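Local coordinates for protein separin (Saccharomyces cerevisiae, PDB 5U1T) that cleaves the cohesin subunit MCD1/SCC1 at the onset of anaphase as a caspase-like cysteine protease, letting sister chromatids separate, and is kept inactive by securin until then, at residues A[151-156]-A[191-196]; A[588-593]-A[625-630]; A[758-763]-A[1093-1098]; A[1314-1319]-A[1325-1330]. All coordinates share one frame; numbering follows the deposited sequence.

Contact 1: A[151-156]-A[191-196]; sequences PHILEL and VLFGLK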
# COMPACT_ATOMS: atom_id res chain seq x y z
N PRO A 151 7.66 -3.23 -74.55
CA PRO A 151 7.98 -4.33 -73.63
C PRO A 151 7.29 -4.21 -72.26
O PRO A 151 7.02 -5.23 -71.62
CB PRO A 151 9.49 -4.23 -73.48
CG PRO A 151 9.80 -2.80 -73.77
CD PRO A 151 8.84 -2.40 -74.85
N HIS A 152 7.00 -3.00 -71.82
CA HIS A 152 6.30 -2.85 -70.55
C HIS A 152 4.82 -3.18 -70.67
O HIS A 152 4.22 -3.72 -69.74
CB HIS A 152 6.47 -1.43 -70.03
CG HIS A 152 7.90 -1.00 -69.97
ND1 HIS A 152 8.88 -1.80 -69.42
CD2 HIS A 152 8.50 0.13 -70.38
CE1 HIS A 152 10.04 -1.17 -69.50
NE2 HIS A 152 9.84 0.01 -70.08
N ILE A 153 4.24 -2.84 -71.81
CA ILE A 153 2.83 -3.10 -72.02
C ILE A 153 2.65 -4.60 -72.19
O ILE A 153 1.69 -5.18 -71.69
CB ILE A 153 2.30 -2.32 -73.21
CG1 ILE A 153 2.06 -0.88 -72.77
CG2 ILE A 153 1.00 -2.90 -73.70
CD1 ILE A 153 2.12 0.08 -73.90
N LEU A 154 3.60 -5.22 -72.86
CA LEU A 154 3.58 -6.67 -72.99
C LEU A 154 3.76 -7.33 -71.61
O LEU A 154 2.98 -8.20 -71.25
CB LEU A 154 4.65 -7.15 -73.97
CG LEU A 154 4.39 -6.77 -75.43
CD1 LEU A 154 5.47 -7.29 -76.38
CD2 LEU A 154 3.00 -7.22 -75.90
N GLU A 155 4.75 -6.88 -70.84
CA GLU A 155 5.02 -7.43 -69.49
C GLU A 155 3.79 -7.35 -68.58
O GLU A 155 3.43 -8.32 -67.90
CB GLU A 155 6.21 -6.70 -68.85
CG GLU A 155 6.28 -6.77 -67.33
CD GLU A 155 6.69 -8.14 -66.78
OE1 GLU A 155 6.69 -8.30 -65.53
OE2 GLU A 155 7.00 -9.05 -67.59
N LEU A 156 3.17 -6.18 -68.58
CA LEU A 156 1.88 -5.94 -67.96
C LEU A 156 0.86 -7.02 -68.29
O LEU A 156 0.38 -7.73 -67.42
CB LEU A 156 1.33 -4.58 -68.41
CG LEU A 156 -0.09 -4.25 -68.00
CD1 LEU A 156 -0.08 -4.10 -66.51
CD2 LEU A 156 -0.59 -2.99 -68.69
N VAL A 191 -0.11 -10.06 -83.09
CA VAL A 191 -0.57 -11.37 -82.64
C VAL A 191 -0.78 -11.42 -81.12
O VAL A 191 -1.82 -11.86 -80.65
CB VAL A 191 0.43 -12.48 -83.05
CG1 VAL A 191 1.86 -12.00 -82.89
CG2 VAL A 191 0.21 -13.74 -82.23
N LEU A 192 0.21 -10.95 -80.36
CA LEU A 192 0.16 -10.96 -78.90
C LEU A 192 -1.05 -10.22 -78.36
O LEU A 192 -1.77 -10.72 -77.49
CB LEU A 192 1.43 -10.36 -78.32
CG LEU A 192 2.66 -11.26 -78.50
CD1 LEU A 192 3.87 -10.65 -77.82
CD2 LEU A 192 2.36 -12.64 -77.95
N PHE A 193 -1.28 -9.03 -78.89
CA PHE A 193 -2.47 -8.26 -78.56
C PHE A 193 -3.74 -8.99 -78.99
O PHE A 193 -4.66 -9.16 -78.17
CB PHE A 193 -2.41 -6.88 -79.18
CG PHE A 193 -1.42 -5.97 -78.52
CD1 PHE A 193 -0.09 -5.96 -78.92
CD2 PHE A 193 -1.80 -5.15 -77.47
CE1 PHE A 193 0.84 -5.12 -78.29
CE2 PHE A 193 -0.88 -4.32 -76.84
CZ PHE A 193 0.44 -4.31 -77.25
N GLY A 194 -3.78 -9.43 -80.25
CA GLY A 194 -4.87 -10.26 -80.75
C GLY A 194 -5.23 -11.40 -79.80
O GLY A 194 -6.38 -11.52 -79.38
N LEU A 195 -4.25 -12.23 -79.46
CA LEU A 195 -4.45 -13.34 -78.54
C LEU A 195 -5.09 -12.89 -77.23
O LEU A 195 -6.04 -13.52 -76.74
CB LEU A 195 -3.11 -14.03 -78.25
CG LEU A 195 -2.49 -14.90 -79.35
CD1 LEU A 195 -1.00 -15.08 -79.12
CD2 LEU A 195 -3.17 -16.25 -79.39
N LYS A 196 -4.57 -11.80 -76.65
CA LYS A 196 -5.08 -11.29 -75.38
C LYS A 196 -6.52 -10.79 -75.52
O LYS A 196 -7.35 -11.03 -74.63
CB LYS A 196 -4.18 -10.17 -74.86
CG LYS A 196 -4.63 -9.60 -73.50
CD LYS A 196 -4.64 -10.67 -72.44
CE LYS A 196 -3.26 -11.23 -72.18
NZ LYS A 196 -3.24 -12.22 -71.06

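Contact 2: A[588-593]-A[625-630]; sequences KWLQKS and IELSLC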
# COMPACT_ATOMS: atom_id res chain seq x y z
N LYS A 588 -21.27 5.88 -21.01
CA LYS A 588 -21.10 6.36 -22.38
C LYS A 588 -19.95 5.67 -23.10
O LYS A 588 -19.75 5.90 -24.28
CB LYS A 588 -20.88 7.87 -22.40
CG LYS A 588 -21.97 8.66 -21.71
CD LYS A 588 -23.33 8.19 -22.16
CE LYS A 588 -23.93 9.13 -23.20
NZ LYS A 588 -23.87 10.53 -22.67
N TRP A 589 -19.19 4.84 -22.41
CA TRP A 589 -18.20 4.02 -23.10
C TRP A 589 -18.48 2.55 -22.89
O TRP A 589 -18.90 1.85 -23.80
CB TRP A 589 -16.77 4.34 -22.65
CG TRP A 589 -15.80 3.88 -23.69
CD1 TRP A 589 -15.06 2.74 -23.67
CD2 TRP A 589 -15.53 4.51 -24.94
NE1 TRP A 589 -14.32 2.63 -24.82
CE2 TRP A 589 -14.59 3.71 -25.61
CE3 TRP A 589 -15.98 5.69 -25.55
CZ2 TRP A 589 -14.08 4.05 -26.88
CZ3 TRP A 589 -15.47 6.03 -26.80
CH2 TRP A 589 -14.54 5.21 -27.45
N LEU A 590 -18.24 2.09 -21.66
CA LEU A 590 -18.36 0.69 -21.32
C LEU A 590 -19.71 0.12 -21.69
O LEU A 590 -19.80 -1.04 -22.08
CB LEU A 590 -18.12 0.52 -19.83
CG LEU A 590 -17.44 -0.77 -19.37
CD1 LEU A 590 -16.12 -0.92 -20.08
CD2 LEU A 590 -17.25 -0.70 -17.85
N GLN A 591 -20.76 0.93 -21.59
CA GLN A 591 -22.12 0.48 -21.87
C GLN A 591 -22.38 0.26 -23.35
O GLN A 591 -23.20 -0.59 -23.72
CB GLN A 591 -23.14 1.49 -21.34
CG GLN A 591 -24.38 0.82 -20.77
CD GLN A 591 -24.02 -0.27 -19.75
OE1 GLN A 591 -23.30 -0.02 -18.78
NE2 GLN A 591 -24.53 -1.48 -19.98
N LYS A 592 -21.70 1.05 -24.19
CA LYS A 592 -21.77 0.95 -25.64
C LYS A 592 -20.70 0.00 -26.15
O LYS A 592 -20.18 0.16 -27.26
CB LYS A 592 -21.60 2.34 -26.28
CG LYS A 592 -22.32 3.45 -25.52
CD LYS A 592 -23.15 4.35 -26.44
CE LYS A 592 -24.24 5.07 -25.63
NZ LYS A 592 -25.01 4.11 -24.77
N SER A 593 -20.37 -0.98 -25.33
CA SER A 593 -19.42 -2.02 -25.67
C SER A 593 -19.77 -2.74 -26.98
O SER A 593 -18.90 -2.93 -27.84
CB SER A 593 -19.35 -3.05 -24.54
OG SER A 593 -18.28 -3.96 -24.72
N ILE A 625 -17.79 -1.00 -7.07
CA ILE A 625 -18.66 -2.17 -7.26
C ILE A 625 -19.39 -2.08 -8.60
O ILE A 625 -19.47 -3.05 -9.35
CB ILE A 625 -19.69 -2.33 -6.09
CG1 ILE A 625 -18.94 -2.72 -4.81
CG2 ILE A 625 -20.70 -3.40 -6.37
CD1 ILE A 625 -19.77 -2.64 -3.55
N GLU A 626 -19.89 -0.90 -8.92
CA GLU A 626 -20.70 -0.75 -10.11
C GLU A 626 -19.85 -0.91 -11.39
O GLU A 626 -20.24 -1.60 -12.34
CB GLU A 626 -21.40 0.60 -10.11
CG GLU A 626 -22.15 0.84 -11.38
CD GLU A 626 -22.53 2.28 -11.52
OE1 GLU A 626 -22.38 3.01 -10.51
OE2 GLU A 626 -22.97 2.66 -12.64
N LEU A 627 -18.67 -0.28 -11.37
CA LEU A 627 -17.68 -0.45 -12.41
C LEU A 627 -17.31 -1.91 -12.58
O LEU A 627 -17.45 -2.45 -13.69
CB LEU A 627 -16.42 0.38 -12.11
CG LEU A 627 -15.25 0.27 -13.10
CD1 LEU A 627 -15.72 0.35 -14.55
CD2 LEU A 627 -14.26 1.35 -12.83
N SER A 628 -16.84 -2.54 -11.51
CA SER A 628 -16.40 -3.94 -11.57
C SER A 628 -17.47 -4.87 -12.11
O SER A 628 -17.19 -5.73 -12.94
CB SER A 628 -15.97 -4.43 -10.19
OG SER A 628 -14.61 -4.12 -9.96
N LEU A 629 -18.69 -4.69 -11.62
CA LEU A 629 -19.79 -5.53 -12.07
C LEU A 629 -20.01 -5.30 -13.55
O LEU A 629 -20.16 -6.25 -14.32
CB LEU A 629 -21.08 -5.24 -11.28
CG LEU A 629 -21.17 -5.63 -9.80
CD1 LEU A 629 -22.57 -5.37 -9.30
CD2 LEU A 629 -20.76 -7.08 -9.56
N CYS A 630 -19.99 -4.04 -13.96
CA CYS A 630 -20.22 -3.71 -15.34
C CYS A 630 -19.16 -4.33 -16.28
O CYS A 630 -19.49 -4.87 -17.33
CB CYS A 630 -20.27 -2.19 -15.50
SG CYS A 630 -20.61 -1.73 -17.19

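Contact 3: A[758-763]-A[1093-1098]; sequences SAVIDC and KNYREF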
# COMPACT_ATOMS: atom_id res chain seq x y z
N SER A 758 4.08 -10.93 19.10
CA SER A 758 4.27 -11.34 17.73
C SER A 758 3.57 -10.35 16.77
O SER A 758 4.06 -10.10 15.68
CB SER A 758 3.78 -12.79 17.54
OG SER A 758 2.38 -12.87 17.65
N ALA A 759 2.46 -9.75 17.19
CA ALA A 759 1.85 -8.69 16.37
C ALA A 759 2.80 -7.50 16.20
O ALA A 759 2.87 -6.90 15.13
CB ALA A 759 0.54 -8.22 16.96
N VAL A 760 3.53 -7.16 17.26
CA VAL A 760 4.52 -6.08 17.18
C VAL A 760 5.61 -6.47 16.20
O VAL A 760 6.03 -5.65 15.38
CB VAL A 760 5.15 -5.75 18.55
CG1 VAL A 760 6.36 -4.85 18.38
CG2 VAL A 760 4.14 -5.10 19.45
N ILE A 761 6.07 -7.72 16.27
CA ILE A 761 7.14 -8.19 15.40
C ILE A 761 6.72 -8.16 13.93
O ILE A 761 7.47 -7.68 13.08
CB ILE A 761 7.58 -9.60 15.78
CG1 ILE A 761 8.15 -9.58 17.19
CG2 ILE A 761 8.61 -10.12 14.78
CD1 ILE A 761 8.67 -10.91 17.68
N ASP A 762 5.52 -8.66 13.64
CA ASP A 762 4.97 -8.66 12.29
C ASP A 762 5.01 -7.26 11.70
O ASP A 762 5.67 -7.02 10.69
CB ASP A 762 3.54 -9.18 12.29
CG ASP A 762 3.47 -10.68 12.43
OD1 ASP A 762 4.53 -11.35 12.38
OD2 ASP A 762 2.35 -11.21 12.58
N CYS A 763 4.29 -6.35 12.35
CA CYS A 763 4.31 -4.92 12.04
C CYS A 763 5.68 -4.38 11.69
O CYS A 763 5.81 -3.56 10.78
CB CYS A 763 3.79 -4.13 13.24
SG CYS A 763 2.14 -3.53 13.01
N LYS A 1093 16.97 -9.40 15.85
CA LYS A 1093 16.99 -10.26 14.66
C LYS A 1093 15.57 -10.66 14.24
O LYS A 1093 15.33 -10.98 13.06
CB LYS A 1093 17.83 -11.53 14.90
CG LYS A 1093 17.01 -12.76 15.32
CD LYS A 1093 17.88 -14.03 15.39
CE LYS A 1093 17.07 -15.27 15.83
NZ LYS A 1093 16.36 -15.11 17.14
N ASN A 1094 14.64 -10.63 15.20
CA ASN A 1094 13.26 -11.04 14.98
C ASN A 1094 12.51 -10.11 14.04
O ASN A 1094 11.60 -10.52 13.32
CB ASN A 1094 12.51 -11.13 16.32
CG ASN A 1094 12.88 -12.36 17.13
OD1 ASN A 1094 12.02 -13.16 17.49
ND2 ASN A 1094 14.18 -12.53 17.42
N TYR A 1095 12.91 -8.85 14.05
CA TYR A 1095 12.28 -7.84 13.22
C TYR A 1095 12.72 -7.91 11.75
O TYR A 1095 12.12 -7.26 10.89
CB TYR A 1095 12.57 -6.45 13.80
CG TYR A 1095 12.06 -6.29 15.21
CD1 TYR A 1095 10.79 -6.72 15.56
CD2 TYR A 1095 12.85 -5.71 16.19
CE1 TYR A 1095 10.31 -6.57 16.85
CE2 TYR A 1095 12.39 -5.56 17.50
CZ TYR A 1095 11.11 -5.99 17.82
OH TYR A 1095 10.64 -5.85 19.11
N ARG A 1096 13.75 -8.71 11.46
CA ARG A 1096 14.26 -8.79 10.09
C ARG A 1096 14.34 -10.21 9.52
O ARG A 1096 15.15 -10.48 8.63
CB ARG A 1096 15.65 -8.13 10.02
CG ARG A 1096 15.59 -6.68 9.56
CD ARG A 1096 16.78 -5.87 10.09
NE ARG A 1096 16.46 -4.44 10.14
CZ ARG A 1096 17.28 -3.49 10.59
NH1 ARG A 1096 16.87 -2.22 10.60
NH2 ARG A 1096 18.49 -3.80 11.04
N GLU A 1097 13.50 -11.12 10.01
CA GLU A 1097 13.48 -12.47 9.47
C GLU A 1097 12.11 -12.77 8.83
O GLU A 1097 11.09 -12.81 9.51
CB GLU A 1097 13.84 -13.49 10.56
CG GLU A 1097 15.36 -13.46 10.88
CD GLU A 1097 15.75 -14.31 12.09
OE1 GLU A 1097 16.90 -14.84 12.10
OE2 GLU A 1097 14.94 -14.45 13.04
N PHE A 1098 12.12 -12.98 7.51
CA PHE A 1098 10.89 -13.01 6.71
C PHE A 1098 10.45 -14.41 6.27
O PHE A 1098 9.25 -14.74 6.30
CB PHE A 1098 11.07 -12.12 5.50
CG PHE A 1098 11.53 -10.73 5.83
CD1 PHE A 1098 10.86 -9.98 6.78
CD2 PHE A 1098 12.61 -10.17 5.18
CE1 PHE A 1098 11.27 -8.68 7.08
CE2 PHE A 1098 13.02 -8.88 5.48
CZ PHE A 1098 12.36 -8.13 6.43

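Contact 4: A[1314-1319]-A[1325-1330]; sequences VLDILL and NAYDEI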
# COMPACT_ATOMS: atom_id res chain seq x y z
N VAL A 1314 -20.36 2.51 60.92
CA VAL A 1314 -20.98 1.33 61.49
C VAL A 1314 -22.52 1.37 61.31
O VAL A 1314 -23.13 0.38 60.89
CB VAL A 1314 -20.60 1.17 62.97
CG1 VAL A 1314 -21.18 -0.11 63.53
CG2 VAL A 1314 -19.08 1.14 63.10
N LEU A 1315 -23.12 2.51 61.61
CA LEU A 1315 -24.54 2.70 61.34
C LEU A 1315 -24.86 2.39 59.88
O LEU A 1315 -25.87 1.76 59.58
CB LEU A 1315 -24.97 4.13 61.68
CG LEU A 1315 -24.84 4.56 63.14
CD1 LEU A 1315 -25.50 5.91 63.36
CD2 LEU A 1315 -25.44 3.52 64.04
N ASP A 1316 -23.99 2.83 58.98
CA ASP A 1316 -24.19 2.55 57.57
C ASP A 1316 -24.15 1.05 57.30
O ASP A 1316 -25.00 0.54 56.60
CB ASP A 1316 -23.16 3.29 56.72
CG ASP A 1316 -23.57 4.71 56.39
OD1 ASP A 1316 -24.71 5.09 56.67
OD2 ASP A 1316 -22.74 5.44 55.83
N ILE A 1317 -23.18 0.33 57.86
CA ILE A 1317 -23.14 -1.12 57.67
C ILE A 1317 -24.45 -1.76 58.07
O ILE A 1317 -25.01 -2.58 57.34
CB ILE A 1317 -22.02 -1.79 58.48
CG1 ILE A 1317 -20.64 -1.22 58.12
CG2 ILE A 1317 -22.08 -3.32 58.30
CD1 ILE A 1317 -19.46 -1.95 58.78
N LEU A 1318 -24.97 -1.39 59.23
CA LEU A 1318 -26.23 -1.94 59.69
C LEU A 1318 -27.39 -1.50 58.81
O LEU A 1318 -28.29 -2.29 58.54
CB LEU A 1318 -26.48 -1.54 61.14
CG LEU A 1318 -25.31 -1.87 62.06
CD1 LEU A 1318 -25.56 -1.30 63.45
CD2 LEU A 1318 -25.08 -3.37 62.10
N LEU A 1319 -27.37 -0.25 58.37
CA LEU A 1319 -28.44 0.28 57.52
C LEU A 1319 -28.60 -0.47 56.18
O LEU A 1319 -29.72 -0.83 55.80
CB LEU A 1319 -28.23 1.77 57.25
CG LEU A 1319 -29.19 2.40 56.24
CD1 LEU A 1319 -30.62 2.11 56.64
CD2 LEU A 1319 -28.97 3.91 56.09
N ASN A 1325 -31.98 2.82 61.81
CA ASN A 1325 -31.83 3.55 63.04
C ASN A 1325 -31.95 5.05 62.80
O ASN A 1325 -30.97 5.71 62.50
CB ASN A 1325 -30.49 3.22 63.69
CG ASN A 1325 -30.48 1.84 64.32
OD1 ASN A 1325 -29.67 0.99 63.98
ND2 ASN A 1325 -31.41 1.61 65.24
N ALA A 1326 -33.17 5.58 62.93
CA ALA A 1326 -33.38 7.02 62.89
C ALA A 1326 -32.39 7.75 63.81
O ALA A 1326 -32.33 7.46 65.01
CB ALA A 1326 -34.79 7.35 63.28
N TYR A 1327 -31.61 8.68 63.24
CA TYR A 1327 -30.61 9.44 64.00
C TYR A 1327 -31.34 10.30 65.03
O TYR A 1327 -30.80 10.68 66.06
CB TYR A 1327 -29.76 10.32 63.08
CG TYR A 1327 -28.71 9.57 62.27
CD1 TYR A 1327 -28.76 8.19 62.13
CD2 TYR A 1327 -27.65 10.25 61.67
CE1 TYR A 1327 -27.80 7.50 61.41
CE2 TYR A 1327 -26.66 9.56 60.95
CZ TYR A 1327 -26.76 8.19 60.81
OH TYR A 1327 -25.82 7.49 60.09
N ASP A 1328 -32.58 10.58 64.70
CA ASP A 1328 -33.58 11.16 65.57
C ASP A 1328 -33.67 10.55 66.96
O ASP A 1328 -34.00 11.22 67.94
CB ASP A 1328 -34.92 11.02 64.87
CG ASP A 1328 -35.74 12.25 65.00
OD1 ASP A 1328 -35.67 12.85 66.08
OD2 ASP A 1328 -36.42 12.64 64.02
N GLU A 1329 -33.41 9.26 67.04
CA GLU A 1329 -33.63 8.54 68.28
C GLU A 1329 -32.47 7.64 68.65
O GLU A 1329 -32.64 6.74 69.45
CB GLU A 1329 -34.92 7.71 68.20
CG GLU A 1329 -35.42 7.38 66.82
CD GLU A 1329 -36.63 6.48 66.83
OE1 GLU A 1329 -36.92 5.88 67.90
OE2 GLU A 1329 -37.32 6.37 65.79
N ILE A 1330 -31.31 7.86 68.06
CA ILE A 1330 -30.11 7.22 68.57
C ILE A 1330 -29.63 8.08 69.74
O ILE A 1330 -29.67 9.31 69.65
CB ILE A 1330 -29.01 7.09 67.51
CG1 ILE A 1330 -29.47 6.19 66.35
CG2 ILE A 1330 -27.69 6.59 68.13
CD1 ILE A 1330 -28.65 6.34 65.09

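Contact 1: A[151-156]-A[191-196]
F193 and L154 face each other with CG set opposite the backbone carbonyl carbon and beside the backbone N (chi1 -73° in F193, -69° in L154), which carries the phenyl ring and both leucine methyls into the interface between the two helices. I153 meets the ring with its CG2 branch, the one lying opposite its own backbone N. Both methyls of L154, CD1 and CD2, meet L192 CD1 at 4.0 Å, and CD2 alone also reaches the ring, 3.8 Å from F193 CE1. I153 CG2 touches the far end of the ring, 3.9 Å from F193 CZ and equally near CE2. Both I153 CG2 and L154 CD2 meet the ring obliquely, and the side chains cross at about a right angle in all three pairs. Segments 151-156 and 191-196, on helices 146-158 and 190-203, run at 27° to each other, their axes 11.5 Å apart at closest approach, so only side-chain ends bridge them. Neighbouring helices close the seam: L137 and I140 of helix 129-142 and F182 of 172-185 lie against I153, F183 against F193, and L239 and F242 of helix 236-250 against L192. Were F193 an alanine, I153 CG2 and L154 CD2 would probably lose the ring they lean on, with a gap opened between the helices. No hydrogen bond crosses this contact; all four touching residues are buried hydrocarbon, so the segments are held to each other by shape and exclusion of water, within the helical domain's N-terminal end.

Contact 2: A[588-593]-A[625-630]
C630 N donates to E626 O at 2.9 Å, a regular helical bond that fixes the backbone of the residue facing L590. No hydrogen bond passes between the segments; the meeting is made by sulfur and methyl groups. C630 SG stands opposite its own backbone N (chi1 -178°), which turns it out of helix 621-633 to lie 3.6 Å from L590 CD2 and 4.0 Å from L590 CG. The same L590 methyl also reaches L627, one turn earlier on that helix, with CD2 to L627 CD1 at 3.8 Å; these two leucines cross at about a right angle. L590 CD2 thus touches both a thiol and a methyl. The Q591 side chain also ends near C630.

L590 lies on the weakly bonded last part of helix 578-590. The backbone then folds into a type I beta turn from L590 to S593, whose closing bond, S593 N to L590 O, is weak at 3.3 Å. Around the apolar contact, Y585 touches both L590 and L627, Y638 of helix 635-638 covers L590, and L611, L612 and L615 of helix 602-617 back L627. Beyond the turn, Q591 O takes a weak hydrogen bond from K634 NZ. With a leucine methyl and a thiol at its centre, the contact gains its hold from dispersion and partial burial, and imposes little direction on the sulfur.

Contact 3: A[758-763]-A[1093-1098]
I761, on helix 756-775 of separase's helical domain, packs against N1094 and Y1095 in the loop between helices 1075-1088 and 1111-1127, more than 300 residues further along the chain. Each branch of the isoleucine has its own neighbour. CG2, opposite the backbone N, touches the loop backbone, 3.4 Å from N1094 O. CG1, opposite the carbonyl carbon (chi1 -63°), lies obliquely 3.7 Å from Y1095 CE1 and carries CD1 on to the asparagine side chain, 4.0 Å from N1094 OD1. I761 CA lies at the edge of the Y1095 ring, in its plane, 3.8 Å from Y1095 CE1, while the phenol oxygen lies loosely near V760 CG1.

Helix 756-775 also packs on helices 729-752 and 782-805, through A759, V760 and C763 among others. One turn after I761, R764 forms a cation-pi pair with the Y1095 ring, and N768 ND2 hydrogen-bonds to Y1095 O, so ring and backbone are both tied to this helix. A serine in place of I761 would probably deprive Y1095 CE1, the N1094 carbonyl and the N1094 side chain of the branches that touch them, the loop then resting on fewer contacts. Another protein chain, probably securin, brings acidic side chains against V760 and Y1095.

Contact 4: A[1314-1319]-A[1325-1330]
L1315 and Y1327 supply most of the apolar contact, reaching from opposite directions between helix 1303-1320 and the loop that follows it. L1315 CG stands opposite the carbonyl carbon (chi1 -63°), which points CD1 at the ring and at I1330. L1315 CD1 comes obliquely to the phenol ring, 3.4 Å from Y1327 CE1 and 3.6 Å from CZ, and CB of the leucine lies 3.8 Å from Y1327 OH. The same methyl meets I1330 tip to tip, CD1 to CD1, at 3.6 Å, so one leucine branch is shared by an aromatic ring and an aliphatic end.

Polar terms are slight. D1316 OD1 is 4.3 Å from Y1327 OH, too far for a hydrogen bond, and the carboxylate's other oxygen, OD2, is hydrogen-bonded to S958 OG. Within the loop, E1329 N bonds to A1326 O at 2.9 Å, and I1330 N only weakly to Y1327 O; N1325 O lies in the plane of the Y1327 ring, at its edge.

The I1330 side chain also rests on P1271, at the start of helix 1271-1275, a third element. The loop is thus folded back on its helix by hydrocarbon contact rather than by directed bonds.

In the fold
The four contacts follow one another along the chain and touch nowhere. Contact 1 lies near the N-terminal end and contact 4 on the opposite side of the chain's centre, their centres about 141 Å apart. Contacts 2 and 3 fall between; their centres are about 43 Å from each other, and that of contact 3 is about 18 Å from the middle of the chain. Contacts 1 and 2 each join segments some 30 to 35 residues apart in sequence, and contact 4 a helix with its own following loop, inside the peptidase C50 range. Contact 3 alone bridges distant sequence, across 329 residues, binding a late loop to the helical array beside another protein chain. All lie away from the predicted catalytic C1497.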